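Local coordinates for listeria nuclear targeted protein A (Listeria monocytogenes, PDB 4CIH) that relieves the repression of interferon-stimulated genes in the host nucleus by blocking recruitment of the chromatin repressor BAHD1 to them, at residues E80-I85 with N130-A135. The protein carries 2 engineered substitutions. Sequence-based numbering, arbitrary orientation.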
# COMPACT_ATOMS: atom_id res chain seq x y z
N GLU A 80 0.03 -17.57 1.40
CA GLU A 80 -0.51 -16.86 2.55
C GLU A 80 0.54 -15.92 3.07
O GLU A 80 0.22 -14.80 3.49
CB GLU A 80 -0.91 -17.77 3.73
CG GLU A 80 -0.48 -17.23 5.12
CD GLU A 80 -1.51 -16.28 5.78
OE1 GLU A 80 -2.32 -15.67 5.07
OE2 GLU A 80 -1.53 -16.13 7.02
N ALA A 81 1.77 -16.43 3.12
CA ALA A 81 2.93 -15.67 3.56
C ALA A 81 2.88 -14.31 2.90
O ALA A 81 2.92 -13.30 3.60
CB ALA A 81 4.21 -16.40 3.17
N PHE A 82 2.71 -14.32 1.57
CA PHE A 82 2.60 -13.12 0.73
C PHE A 82 1.42 -12.22 1.08
O PHE A 82 1.53 -10.99 1.11
CB PHE A 82 2.51 -13.53 -0.76
CG PHE A 82 1.90 -12.48 -1.63
CD1 PHE A 82 2.60 -11.31 -1.91
CD2 PHE A 82 0.63 -12.66 -2.18
CE1 PHE A 82 2.04 -10.31 -2.68
CE2 PHE A 82 0.09 -11.68 -2.98
CZ PHE A 82 0.78 -10.50 -3.21
N LYS A 83 0.26 -12.85 1.28
CA LYS A 83 -0.93 -12.10 1.66
C LYS A 83 -0.64 -11.46 3.01
O LYS A 83 -1.01 -10.31 3.25
CB LYS A 83 -2.16 -13.03 1.68
CG LYS A 83 -3.42 -12.54 2.42
CD LYS A 83 -3.51 -12.92 3.89
CE LYS A 83 -4.88 -12.53 4.49
NZ LYS A 83 -5.78 -13.67 4.82
N LYS A 84 -0.01 -12.23 3.90
CA LYS A 84 0.13 -11.88 5.32
C LYS A 84 0.99 -10.64 5.43
O LYS A 84 0.68 -9.72 6.18
CB LYS A 84 0.78 -13.03 6.10
CG LYS A 84 1.35 -12.62 7.44
CD LYS A 84 1.79 -13.83 8.24
CE LYS A 84 2.57 -13.40 9.45
NZ LYS A 84 3.92 -14.04 9.40
N ILE A 85 2.06 -10.64 4.65
CA ILE A 85 2.90 -9.47 4.52
C ILE A 85 2.17 -8.40 3.72
O ILE A 85 1.96 -7.29 4.22
CB ILE A 85 4.25 -9.82 3.87
CG1 ILE A 85 5.17 -8.61 3.84
CG2 ILE A 85 4.07 -10.39 2.48
CD1 ILE A 85 6.28 -8.68 4.86
N ASN A 130 11.24 -5.83 2.17
CA ASN A 130 12.15 -6.94 1.95
C ASN A 130 11.42 -8.25 1.93
O ASN A 130 11.74 -9.16 1.17
CB ASN A 130 13.20 -7.01 3.05
CG ASN A 130 14.51 -6.39 2.65
OD1 ASN A 130 14.69 -5.90 1.52
ND2 ASN A 130 15.44 -6.38 3.58
N LYS A 131 10.47 -8.40 2.83
CA LYS A 131 9.69 -9.63 2.89
C LYS A 131 8.70 -9.74 1.75
O LYS A 131 8.49 -10.84 1.19
CB LYS A 131 9.02 -9.78 4.25
CG LYS A 131 9.96 -10.29 5.32
CD LYS A 131 9.27 -10.89 6.54
CE LYS A 131 10.22 -11.81 7.30
NZ LYS A 131 9.83 -11.97 8.73
N LEU A 132 8.10 -8.62 1.37
CA LEU A 132 7.10 -8.66 0.28
C LEU A 132 7.83 -9.03 -0.99
O LEU A 132 7.34 -9.85 -1.80
CB LEU A 132 6.41 -7.32 0.06
CG LEU A 132 5.12 -7.42 -0.77
CD1 LEU A 132 4.53 -6.07 -1.05
CD2 LEU A 132 5.36 -8.12 -2.09
N GLN A 133 9.02 -8.44 -1.10
CA GLN A 133 9.90 -8.55 -2.24
C GLN A 133 10.41 -9.97 -2.38
O GLN A 133 10.39 -10.52 -3.45
CB GLN A 133 11.09 -7.59 -2.09
CG GLN A 133 12.00 -7.59 -3.31
CD GLN A 133 11.22 -7.48 -4.65
OE1 GLN A 133 10.59 -6.45 -4.94
NE2 GLN A 133 11.23 -8.55 -5.42
N THR A 134 10.90 -10.56 -1.30
CA THR A 134 11.17 -12.00 -1.37
C THR A 134 9.89 -12.72 -1.79
O THR A 134 9.80 -13.31 -2.87
CB THR A 134 11.78 -12.53 -0.07
OG1 THR A 134 13.06 -11.93 0.12
CG2 THR A 134 11.93 -14.06 -0.10
N ALA A 135 8.87 -12.56 -0.96
CA ALA A 135 7.53 -13.11 -1.20
C ALA A 135 7.03 -13.05 -2.66
O ALA A 135 6.28 -13.93 -3.10
CB ALA A 135 6.50 -12.45 -0.25
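Two roughly antiparallel helix segments, 80-85 of helix 77-103 and 130-135 of helix 121-139, pass with their axes 9.3 Å apart at a crossing angle of -150°, and apolar side chains fill the join. Ile85 is the central wedge. Its CB is directed at the other helix, and Ile85 CG1, anti to the backbone N (chi1 -175°), reaches across to lie 3.8 Å from Leu132 N. The second branch, CG2, occupies the crowded position between the backbone N and the carbonyl carbon and turns to the methyl of Ala135, with Ile85 CG2 to Ala135 CB at 4.2 Å. Ala135 thus faces both Ile85 and Phe82: its small CB comes within 4.1 Å of Phe82 CA, so the backbones close to 5.3 Å between Phe82 CA and Ala135 CA. On one flank the contact is carried by the Phe82 ring and Leu132. Phe82, with CG anti to its backbone N (chi1 159°), runs alongside Leu132 in the same direction, and the ring edge receives the leucine methyl, Phe82 CE1 to Leu132 CD2 at 4.0 Å. Beyond this pair the Phe82 side chain also meets the ring of Phe86 on its own helix, Ile69 of helix 67-70 and Leu139 further along helix 121-139. The opposite flank is polar and solvent-facing: Lys131 crosses Ile85 at about a right angle with its aliphatic stem, then carries its amine away from the apolar seam. Lys131 NZ and Lys84 NZ stay 6.3 Å apart, like charges that probably repel mildly. The apolar seam joins helices 77-103 and 121-139, which run in roughly opposite directions here, as in the four-helical up-and-down bundle of LntA.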